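Local coordinates for MOBA relate protein (PDB 2WAW), which is of unknown function but belongs to the MobA-like NTP transferases of the GT-A clan, so it probably handles a nucleotide substrate, at residues S83-K86 and S87-W91. Sequence-based numbering, arbitrary orientation.
Sequences SSLK and SALTW
A88 N and L89 N reach back four residues to the carbonyls of S84 and L85, the two i to i+4 bonds that carry helix 84-90 from S83-K86 into S87-W91. A88 N lies 2.9 Å from S84 O with an N-H...O angle of 162°, and L89 N is 3.0 Å from L85 O in a slightly more bent bond. The first turn is bridged by water: one molecule donates to S83 O at 2.5 Å and is hydrogen-bonded to S87 OG at 2.6 Å. That hydroxyl is turned beside its own backbone N (chi1 -60°), which points it back toward the start of the helix. Helix 84-90 packs on the parallel strands 6-12, 48-53 and 70-73 of the Rossmann-like sheet expected of a GT-A fold. A88 sits on V9, I50 and T52, while the S84 hydroxyl bonds to D155 and T52; the other carboxylate oxygen of D155 takes L85 N, tying down the first turn. Along another side, L85 runs beside L89, with CD1 4.2 Å from L89 CG, and L89 CG also comes within 3.3 Å of L85 O. T90 OG1 swings between its backbone N and carbonyl carbon (chi1 72°) and donates to S87 O, 2.7 Å away in the carbonyl plane; the same rotamer brings T90 CG2 within 3.6 Å of K86 O.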
ATOM      1  N   SER A  83      -5.739  10.980  -5.130  1.00 21.38           N
ATOM      2  CA  SER A  83      -5.045  10.790  -6.420  1.00 22.71           C
ATOM      3  C   SER A  83      -3.518  10.674  -6.316  1.00 25.01           C
ATOM      4  O   SER A  83      -2.786  10.989  -7.276  1.00 28.10           O
ATOM      5  CB  SER A  83      -5.385  11.926  -7.396  1.00 23.05           C
ATOM      6  OG  SER A  83      -6.754  11.887  -7.752  1.00 30.21           O
ATOM      7  N   SER A  84      -3.028  10.194  -5.183  1.00 21.26           N
ATOM      8  CA  SER A  84      -1.587  10.199  -4.924  1.00 18.53           C
ATOM      9  C   SER A  84      -0.781   9.253  -5.839  1.00 19.92           C
ATOM     10  O   SER A  84       0.378   9.521  -6.142  1.00 20.33           O
ATOM     11  CB  SER A  84      -1.322   9.912  -3.440  1.00 20.22           C
ATOM     12  OG  SER A  84      -1.502   8.543  -3.133  1.00 18.13           O
ATOM     13  N   LEU A  85      -1.398   8.168  -6.293  1.00 19.55           N
ATOM     14  CA  LEU A  85      -0.690   7.200  -7.141  1.00 20.04           C
ATOM     15  C   LEU A  85      -0.129   7.834  -8.429  1.00 20.79           C
ATOM     16  O   LEU A  85       1.008   7.534  -8.832  1.00 21.76           O
ATOM     17  CB  LEU A  85      -1.591   6.012  -7.447  1.00 20.93           C
ATOM     18  CG  LEU A  85      -0.973   4.856  -8.238  1.00 24.24           C
ATOM     19  CD1 LEU A  85       0.348   4.375  -7.609  1.00 24.15           C
ATOM     20  CD2 LEU A  85      -2.000   3.751  -8.302  1.00 25.74           C
ATOM     21  N   LYS A  86      -0.907   8.720  -9.063  1.00 22.07           N
ATOM     22  CA  LYS A  86      -0.428   9.487 -10.225  1.00 24.94           C
ATOM     23  C   LYS A  86       0.912  10.171  -9.962  1.00 23.11           C
ATOM     24  O   LYS A  86       1.847  10.065 -10.761  1.00 24.68           O
ATOM     25  CB  LYS A  86      -1.446  10.561 -10.633  1.00 26.17           C
ATOM     26  CG  LYS A  86      -2.744  10.047 -11.215  1.00 35.43           C
ATOM     27  CD  LYS A  86      -3.757  11.189 -11.287  1.00 44.88           C
ATOM     28  CE  LYS A  86      -5.035  10.786 -12.013  1.00 50.27           C
ATOM     29  NZ  LYS A  86      -4.900  10.879 -13.491  1.00 51.08           N
ATOM     30  N   SER A  87       0.998  10.880  -8.840  1.00 21.98           N
ATOM     31  CA  SER A  87       2.237  11.550  -8.464  1.00 20.58           C
ATOM     32  C   SER A  87       3.346  10.549  -8.127  1.00 20.16           C
ATOM     33  O   SER A  87       4.476  10.718  -8.550  1.00 20.77           O
ATOM     34  CB  SER A  87       1.985  12.509  -7.296  1.00 22.24           C
ATOM     35  OG  SER A  87       1.019  13.497  -7.655  1.00 25.24           O
ATOM     36  N   ALA A  88       3.008   9.493  -7.387  1.00 17.23           N
ATOM     37  CA  ALA A  88       4.007   8.510  -6.973  1.00 15.70           C
ATOM     38  C   ALA A  88       4.731   7.898  -8.160  1.00 16.56           C
ATOM     39  O   ALA A  88       5.945   7.677  -8.097  1.00 17.43           O
ATOM     40  CB  ALA A  88       3.373   7.414  -6.119  1.00 15.81           C
ATOM     41  N   LEU A  89       3.990   7.635  -9.243  1.00 17.47           N
ATOM     42  CA  LEU A  89       4.564   6.972 -10.423  1.00 18.19           C
ATOM     43  C   LEU A  89       5.729   7.772 -11.016  1.00 17.43           C
ATOM     44  O   LEU A  89       6.729   7.207 -11.513  1.00 16.94           O
ATOM     45  CB  LEU A  89       3.469   6.674 -11.473  1.00 17.20           C
ATOM     46  CG  LEU A  89       2.460   5.569 -11.083  1.00 20.18           C
ATOM     47  CD1 LEU A  89       1.246   5.569 -12.007  1.00 24.44           C
ATOM     48  CD2 LEU A  89       3.095   4.183 -11.050  1.00 23.14           C
ATOM     49  N   THR A  90       5.616   9.092 -10.945  1.00 17.78           N
ATOM     50  CA  THR A  90       6.642   9.971 -11.513  1.00 19.21           C
ATOM     51  C   THR A  90       8.004   9.831 -10.795  1.00 19.37           C
ATOM     52  O   THR A  90       9.063  10.147 -11.362  1.00 20.47           O
ATOM     53  CB  THR A  90       6.156  11.437 -11.555  1.00 19.49           C
ATOM     54  OG1 THR A  90       6.113  11.986 -10.235  1.00 25.37           O
ATOM     55  CG2 THR A  90       4.774  11.512 -12.175  1.00 20.63           C
ATOM     56  N   TRP A  91       7.955   9.328  -9.562  1.00 18.02           N
ATOM     57  CA  TRP A  91       9.121   9.130  -8.691  1.00 18.00           C
ATOM     58  C   TRP A  91       9.749   7.740  -8.764  1.00 17.07           C
ATOM     59  O   TRP A  91      10.822   7.519  -8.200  1.00 16.24           O
ATOM     60  CB  TRP A  91       8.725   9.346  -7.236  1.00 19.94           C
ATOM     61  CG  TRP A  91       8.554  10.753  -6.805  1.00 25.48           C
ATOM     62  CD1 TRP A  91       7.577  11.626  -7.201  1.00 24.35           C
ATOM     63  CD2 TRP A  91       9.343  11.439  -5.828  1.00 27.20           C
ATOM     64  NE1 TRP A  91       7.738  12.833  -6.554  1.00 33.18           N
ATOM     65  CE2 TRP A  91       8.809  12.744  -5.701  1.00 30.74           C
ATOM     66  CE3 TRP A  91      10.458  11.084  -5.054  1.00 27.80           C
ATOM     67  CZ2 TRP A  91       9.360  13.702  -4.833  1.00 33.95           C
ATOM     68  CZ3 TRP A  91      11.005  12.035  -4.188  1.00 29.03           C
ATOM     69  CH2 TRP A  91      10.451  13.329  -4.087  1.00 33.83           C
TER
HETATM   70  O   HOH W   1      -1.554  13.096  -7.845  1.00 38.73           O